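Rhamnose ABC transporter, periplasmic rhamnose-binding protein (Kribbella flavida, PDB 4KVF) probably binds rhamnose or a related sugar outside the cytoplasmic membrane and delivers it to an ABC importer. Local coordinates at residues K211-A216 against A240-S245; K227-P232 against V253-L258. All coordinates share one frame; numbering follows the deposited sequence.

Both contacts belong to the lobe built on the parallel sheet that holds strands 164-170, 197-204, 226-231 and 254-257, and their centres lie about 11 Å apart. Interaction 2 is inside the sheet: two largely buried neighbouring strands joined by backbone hydrogen bonds, with aliphatic side chains on both faces. Interaction 1 joins two helices packed on one of those faces and has no hydrogen bond across it; alanines meet near the sheet, while a phenylalanine and an arginine lie farther out, partly exposed. Helix 234-245 links the two, since it connects the strands of interaction 2 and lays A240, S241 and V244 on I255.

Interaction 1 (K211-A216 against A240-S245); sequences KSFTEA and ASRYVS
F213 lays one face of its ring over the CB of Y243, which sits 4.0 Å from the centroid of the phenylalanine ring in a CH-pi contact, displaced toward the rim. F213 CE2 also comes close to the backbone, 3.5 Å from Y243 CA. With CG anti to the backbone N, the F213 ring reaches across to helix 234-245. The tyrosine ring stands on edge to it: the pair is T-shaped, planes at 88°, with F213 CZ lying in the tyrosine plane 3.7 Å from Y243 CD1. Deeper in, the helices can come close because the residues are small, A216 CB touching A240 CB at 3.8 Å above L169 of the sheet. The axes approach to 8.4 Å and cross at -51°, an arrangement of neighbouring helices on one face of the alpha/beta lobe of a periplasmic binding protein. R242 NH1 approaches F213 CD2 obliquely at 3.6 Å, the guanidinium and ring planes only 12° apart. Its chain, bent at chi3, is held by a salt bridge from NH2 to D209, so the arginine suits this partly exposed side of the helix pair, its flat group beside the ring and its charge paired. An alanine in place of F213 would probably leave the edge of Y243 without its aromatic partner and open a gap beside the R242 guanidinium.

Interaction 2 (K227-P232 against V253-L258); sequences KVIVSP and VAITGL
I229 and I255 run alongside each other on the same face, and I255 CD1 closes to 3.7 Å from I229 CB. I255 places CG1 beside its backbone N, and the further turn at chi2 (-73°) swings the terminal methyl toward I229. Branched side chains suit these places because they fill the space over the sheet close to the backbone. On the face of V228, V230 and T256, the threonine methyl CG2 bridges the two valines, 3.9 Å from V228 CG1 and 4.0 Å from V230 CG2. Its hydroxyl, anti to the backbone N, is satisfied by the carbonyl of K275, which suits a threonine to a place among valines. Between the two faces, five backbone bonds join the strands, from A254 N to K227 O at one end to L258 N to S231 O (3.0 Å) at the other. This is the parallel pairing of a beta-alpha-beta unit, strand 226-231, helix 234-245 and strand 254-257, in a sheet of the periplasmic binding protein fold. G257 has backbone angles (phi 137°, psi -151°) that call for glycine, and a CB there would clash with S231 O, whereas its CA can lie 3.2 Å from that oxygen. Farther along the pair, P232 CB meets L258 CD1 at 3.9 Å, and W181 of helix 176-189 touches both residues. Helix 145-159 packs on the V230, T256 and A254 side, while helix 234-245 lies over the I255 face. S231 OG bonds to L169 O, joining strand 226-231 to strand 164-170, and K227 NZ bonds to the carbonyls of A160 and S163 in the turn leading into strand 164-170.

Interaction 1 (K211-A216 against A240-S245)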
ATOM      1  N   LYS A 211      22.070   7.204   4.519  1.00 41.32           N
ATOM      2  CA  LYS A 211      21.786   8.588   4.169  1.00 46.17           C
ATOM      3  C   LYS A 211      20.570   9.084   4.941  1.00 37.70           C
ATOM      4  O   LYS A 211      20.546  10.216   5.417  1.00 39.16           O
ATOM      5  CB  LYS A 211      21.569   8.764   2.665  1.00 41.59           C
ATOM      6  CG  LYS A 211      21.827  10.194   2.202  1.00 53.26           C
ATOM      7  CD  LYS A 211      21.117  10.541   0.900  1.00 55.10           C
ATOM      8  CE  LYS A 211      21.379  11.997   0.527  1.00 53.69           C
ATOM      9  NZ  LYS A 211      20.583  12.456  -0.648  1.00 60.04           N
ATOM     10  N   SER A 212      19.569   8.224   5.083  1.00 38.20           N
ATOM     11  CA  SER A 212      18.357   8.597   5.810  1.00 30.80           C
ATOM     12  C   SER A 212      18.713   8.899   7.269  1.00 35.54           C
ATOM     13  O   SER A 212      18.205   9.853   7.869  1.00 31.00           O
ATOM     14  CB  SER A 212      17.309   7.489   5.718  1.00 32.23           C
ATOM     15  OG  SER A 212      16.853   7.350   4.377  1.00 31.21           O
ATOM     16  N   PHE A 213      19.617   8.098   7.814  1.00 30.89           N
ATOM     17  CA  PHE A 213      20.103   8.292   9.172  1.00 31.65           C
ATOM     18  C   PHE A 213      20.763   9.669   9.319  1.00 36.05           C
ATOM     19  O   PHE A 213      20.423  10.449  10.214  1.00 35.99           O
ATOM     20  CB  PHE A 213      21.095   7.172   9.523  1.00 37.98           C
ATOM     21  CG  PHE A 213      21.659   7.264  10.911  1.00 39.84           C
ATOM     22  CD1 PHE A 213      22.749   8.075  11.181  1.00 36.79           C
ATOM     23  CD2 PHE A 213      21.113   6.516  11.944  1.00 38.13           C
ATOM     24  CE1 PHE A 213      23.274   8.160  12.457  1.00 47.68           C
ATOM     25  CE2 PHE A 213      21.637   6.591  13.226  1.00 40.41           C
ATOM     26  CZ  PHE A 213      22.716   7.418  13.483  1.00 40.74           C
ATOM     27  N   THR A 214      21.708   9.963   8.434  1.00 35.96           N
ATOM     28  CA  THR A 214      22.409  11.243   8.469  1.00 33.95           C
ATOM     29  C   THR A 214      21.483  12.436   8.185  1.00 32.92           C
ATOM     30  O   THR A 214      21.630  13.504   8.786  1.00 35.66           O
ATOM     31  CB  THR A 214      23.595  11.241   7.491  1.00 40.81           C
ATOM     32  OG1 THR A 214      24.514  10.214   7.886  1.00 46.21           O
ATOM     33  CG2 THR A 214      24.313  12.574   7.517  1.00 47.72           C
ATOM     34  N   GLU A 215      20.523  12.261   7.281  1.00 30.70           N
ATOM     35  CA  GLU A 215      19.587  13.352   7.006  1.00 31.60           C
ATOM     36  C   GLU A 215      18.670  13.626   8.202  1.00 33.13           C
ATOM     37  O   GLU A 215      18.283  14.775   8.437  1.00 31.92           O
ATOM     38  CB  GLU A 215      18.774  13.094   5.724  1.00 32.99           C
ATOM     39  CG  GLU A 215      19.600  13.187   4.446  1.00 40.76           C
ATOM     40  CD  GLU A 215      20.141  14.587   4.183  1.00 47.90           C
ATOM     41  OE1 GLU A 215      19.412  15.572   4.435  1.00 45.28           O
ATOM     42  OE2 GLU A 215      21.298  14.703   3.722  1.00 53.64           O
ATOM     43  N   ALA A 216      18.328  12.580   8.959  1.00 34.63           N
ATOM     44  CA  ALA A 216      17.520  12.756  10.168  1.00 35.08           C
ATOM     45  C   ALA A 216      18.293  13.562  11.202  1.00 36.09           C
ATOM     46  O   ALA A 216      17.762  14.472  11.845  1.00 32.37           O
ATOM     47  CB  ALA A 216      17.112  11.406  10.745  1.00 30.66           C
ATOM     48  N   ALA A 240      15.487   7.157  10.776  1.00 32.56           N
ATOM     49  CA  ALA A 240      15.256   8.289  11.672  1.00 29.56           C
ATOM     50  C   ALA A 240      15.027   7.817  13.099  1.00 31.02           C
ATOM     51  O   ALA A 240      15.555   8.398  14.043  1.00 32.30           O
ATOM     52  CB  ALA A 240      14.082   9.132  11.195  1.00 28.51           C
ATOM     53  N   SER A 241      14.243   6.752  13.249  1.00 35.41           N
ATOM     54  CA  SER A 241      13.966   6.186  14.562  1.00 39.07           C
ATOM     55  C   SER A 241      15.240   5.678  15.204  1.00 35.67           C
ATOM     56  O   SER A 241      15.470   5.872  16.405  1.00 37.58           O
ATOM     57  CB  SER A 241      12.965   5.040  14.443  1.00 42.00           C
ATOM     58  OG  SER A 241      11.780   5.491  13.821  1.00 38.72           O
ATOM     59  N   ARG A 242      16.072   5.023  14.403  1.00 35.84           N
ATOM     60  CA  ARG A 242      17.327   4.496  14.918  1.00 38.30           C
ATOM     61  C   ARG A 242      18.224   5.630  15.399  1.00 38.83           C
ATOM     62  O   ARG A 242      18.892   5.504  16.421  1.00 44.05           O
ATOM     63  CB  ARG A 242      18.052   3.637  13.879  1.00 45.25           C
ATOM     64  CG  ARG A 242      19.257   2.895  14.450  1.00 48.11           C
ATOM     65  CD  ARG A 242      19.865   1.934  13.444  1.00 48.70           C
ATOM     66  NE  ARG A 242      20.530   2.630  12.348  1.00 43.85           N
ATOM     67  CZ  ARG A 242      20.030   2.751  11.125  1.00 43.82           C
ATOM     68  NH1 ARG A 242      20.712   3.404  10.195  1.00 54.02           N
ATOM     69  NH2 ARG A 242      18.847   2.219  10.827  1.00 42.63           N
ATOM     70  N   TYR A 243      18.234   6.742  14.670  1.00 42.61           N
ATOM     71  CA  TYR A 243      19.007   7.891  15.127  1.00 37.67           C
ATOM     72  C   TYR A 243      18.427   8.461  16.413  1.00 41.45           C
ATOM     73  O   TYR A 243      19.141   8.654  17.387  1.00 44.53           O
ATOM     74  CB  TYR A 243      19.085   9.011  14.091  1.00 38.20           C
ATOM     75  CG  TYR A 243      19.698  10.245  14.709  1.00 38.42           C
ATOM     76  CD1 TYR A 243      21.039  10.273  15.034  1.00 41.44           C
ATOM     77  CD2 TYR A 243      18.929  11.363  15.006  1.00 40.23           C
ATOM     78  CE1 TYR A 243      21.611  11.384  15.623  1.00 50.85           C
ATOM     79  CE2 TYR A 243      19.495  12.486  15.603  1.00 44.47           C
ATOM     80  CZ  TYR A 243      20.836  12.490  15.903  1.00 49.48           C
ATOM     81  OH  TYR A 243      21.413  13.598  16.489  1.00 54.18           O
ATOM     82  N   VAL A 244      17.132   8.760  16.398  1.00 41.62           N
ATOM     83  CA  VAL A 244      16.490   9.364  17.563  1.00 38.23           C
ATOM     84  C   VAL A 244      16.600   8.481  18.811  1.00 47.81           C
ATOM     85  O   VAL A 244      16.858   8.980  19.906  1.00 50.94           O
ATOM     86  CB  VAL A 244      15.028   9.762  17.254  1.00 40.80           C
ATOM     87  CG1 VAL A 244      14.296  10.164  18.519  1.00 46.60           C
ATOM     88  CG2 VAL A 244      15.016  10.907  16.245  1.00 41.20           C
ATOM     89  N   SER A 245      16.460   7.170  18.630  1.00 48.04           N
ATOM     90  CA  SER A 245      16.536   6.217  19.736  1.00 48.62           C
ATOM     91  C   SER A 245      17.866   6.280  20.481  1.00 54.46           C
ATOM     92  O   SER A 245      17.918   6.097  21.699  1.00 62.28           O
ATOM     93  CB  SER A 245      16.291   4.796  19.224  1.00 56.43           C
ATOM     94  OG  SER A 245      16.227   3.869  20.294  1.00 58.87           O
TER

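Interaction 2 (K227-P232 against V253-L258)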
ATOM      1  N   LYS A 227       9.289  19.482  16.146  1.00 37.44           N
ATOM      2  CA  LYS A 227       8.460  18.597  16.958  1.00 40.12           C
ATOM      3  C   LYS A 227       8.309  17.194  16.364  1.00 37.81           C
ATOM      4  O   LYS A 227       8.246  16.208  17.089  1.00 37.18           O
ATOM      5  CB  LYS A 227       7.072  19.209  17.192  1.00 47.75           C
ATOM      6  CG  LYS A 227       7.029  20.280  18.272  1.00 53.77           C
ATOM      7  CD  LYS A 227       5.652  20.318  18.922  1.00 60.96           C
ATOM      8  CE  LYS A 227       5.433  21.582  19.739  1.00 59.84           C
ATOM      9  NZ  LYS A 227       3.997  21.729  20.125  1.00 63.30           N
ATOM     10  N   VAL A 228       8.210  17.108  15.044  1.00 37.92           N
ATOM     11  CA  VAL A 228       7.946  15.830  14.397  1.00 34.78           C
ATOM     12  C   VAL A 228       8.738  15.708  13.114  1.00 34.87           C
ATOM     13  O   VAL A 228       8.786  16.647  12.326  1.00 31.46           O
ATOM     14  CB  VAL A 228       6.446  15.672  14.034  1.00 33.08           C
ATOM     15  CG1 VAL A 228       6.155  14.250  13.582  1.00 30.92           C
ATOM     16  CG2 VAL A 228       5.551  16.038  15.220  1.00 39.14           C
ATOM     17  N   ILE A 229       9.356  14.549  12.907  1.00 30.55           N
ATOM     18  CA  ILE A 229       9.866  14.187  11.597  1.00 27.85           C
ATOM     19  C   ILE A 229       8.883  13.182  11.024  1.00 27.53           C
ATOM     20  O   ILE A 229       8.592  12.175  11.669  1.00 29.52           O
ATOM     21  CB  ILE A 229      11.255  13.528  11.675  1.00 32.14           C
ATOM     22  CG1 ILE A 229      12.274  14.509  12.262  1.00 33.56           C
ATOM     23  CG2 ILE A 229      11.681  13.045  10.293  1.00 30.02           C
ATOM     24  CD1 ILE A 229      13.687  13.976  12.320  1.00 36.13           C
ATOM     25  N   VAL A 230       8.366  13.461   9.825  1.00 24.69           N
ATOM     26  CA  VAL A 230       7.450  12.558   9.136  1.00 25.18           C
ATOM     27  C   VAL A 230       8.219  11.934   7.979  1.00 28.25           C
ATOM     28  O   VAL A 230       8.678  12.645   7.094  1.00 25.82           O
ATOM     29  CB  VAL A 230       6.237  13.321   8.523  1.00 22.56           C
ATOM     30  CG1 VAL A 230       5.283  12.361   7.819  1.00 20.79           C
ATOM     31  CG2 VAL A 230       5.496  14.126   9.590  1.00 23.92           C
ATOM     32  N   SER A 231       8.382  10.616   7.984  1.00 26.28           N
ATOM     33  CA  SER A 231       9.147   9.965   6.921  1.00 22.81           C
ATOM     34  C   SER A 231       8.287   8.949   6.193  1.00 22.76           C
ATOM     35  O   SER A 231       8.091   7.839   6.689  1.00 26.58           O
ATOM     36  CB  SER A 231      10.394   9.294   7.507  1.00 25.93           C
ATOM     37  OG  SER A 231      11.282   8.886   6.479  1.00 30.07           O
ATOM     38  N   PRO A 232       7.762   9.332   5.015  1.00 23.19           N
ATOM     39  CA  PRO A 232       6.880   8.462   4.233  1.00 21.83           C
ATOM     40  C   PRO A 232       7.689   7.492   3.382  1.00 22.87           C
ATOM     41  O   PRO A 232       7.538   7.431   2.164  1.00 28.35           O
ATOM     42  CB  PRO A 232       6.110   9.452   3.359  1.00 25.56           C
ATOM     43  CG  PRO A 232       7.102  10.565   3.121  1.00 24.70           C
ATOM     44  CD  PRO A 232       7.877  10.684   4.432  1.00 22.70           C
ATOM     45  N   VAL A 253      11.587  14.572  20.378  1.00 44.99           N
ATOM     46  CA  VAL A 253      11.022  14.741  19.042  1.00 43.11           C
ATOM     47  C   VAL A 253      10.267  13.471  18.662  1.00 38.51           C
ATOM     48  O   VAL A 253      10.679  12.363  19.024  1.00 49.70           O
ATOM     49  CB  VAL A 253      12.107  15.086  17.987  1.00 48.68           C
ATOM     50  CG1 VAL A 253      13.078  13.934  17.812  1.00 54.33           C
ATOM     51  CG2 VAL A 253      11.471  15.448  16.651  1.00 45.83           C
ATOM     52  N   ALA A 254       9.144  13.627  17.970  1.00 37.38           N
ATOM     53  CA  ALA A 254       8.362  12.475  17.546  1.00 34.35           C
ATOM     54  C   ALA A 254       8.787  12.057  16.148  1.00 36.77           C
ATOM     55  O   ALA A 254       9.200  12.891  15.342  1.00 36.65           O
ATOM     56  CB  ALA A 254       6.878  12.788  17.572  1.00 43.18           C
ATOM     57  N   ILE A 255       8.689  10.762  15.869  1.00 36.17           N
ATOM     58  CA  ILE A 255       8.949  10.240  14.536  1.00 34.43           C
ATOM     59  C   ILE A 255       7.710   9.498  14.071  1.00 35.53           C
ATOM     60  O   ILE A 255       7.212   8.635  14.787  1.00 33.46           O
ATOM     61  CB  ILE A 255      10.143   9.246  14.541  1.00 32.28           C
ATOM     62  CG1 ILE A 255      11.410   9.915  15.078  1.00 40.70           C
ATOM     63  CG2 ILE A 255      10.379   8.687  13.146  1.00 37.38           C
ATOM     64  CD1 ILE A 255      12.029  10.911  14.112  1.00 43.82           C
ATOM     65  N   THR A 256       7.192   9.844  12.893  1.00 28.12           N
ATOM     66  CA  THR A 256       6.089   9.083  12.307  1.00 27.88           C
ATOM     67  C   THR A 256       6.318   8.931  10.799  1.00 31.08           C
ATOM     68  O   THR A 256       7.382   9.288  10.306  1.00 27.53           O
ATOM     69  CB  THR A 256       4.714   9.716  12.618  1.00 33.42           C
ATOM     70  OG1 THR A 256       3.671   8.834  12.178  1.00 31.94           O
ATOM     71  CG2 THR A 256       4.562  11.070  11.935  1.00 35.97           C
ATOM     72  N   GLY A 257       5.353   8.384  10.069  1.00 27.07           N
ATOM     73  CA  GLY A 257       5.571   8.111   8.663  1.00 27.85           C
ATOM     74  C   GLY A 257       5.030   6.759   8.234  1.00 24.36           C
ATOM     75  O   GLY A 257       4.069   6.255   8.816  1.00 33.02           O
ATOM     76  N   LEU A 258       5.646   6.173   7.215  1.00 27.99           N
ATOM     77  CA  LEU A 258       5.183   4.900   6.675  1.00 26.60           C
ATOM     78  C   LEU A 258       6.251   3.858   6.933  1.00 29.17           C
ATOM     79  O   LEU A 258       7.378   3.988   6.458  1.00 33.33           O
ATOM     80  CB  LEU A 258       4.926   5.024   5.179  1.00 26.63           C
ATOM     81  CG  LEU A 258       3.877   6.068   4.814  1.00 24.32           C
ATOM     82  CD1 LEU A 258       3.851   6.236   3.307  1.00 26.65           C
ATOM     83  CD2 LEU A 258       2.495   5.676   5.351  1.00 28.00           C
TER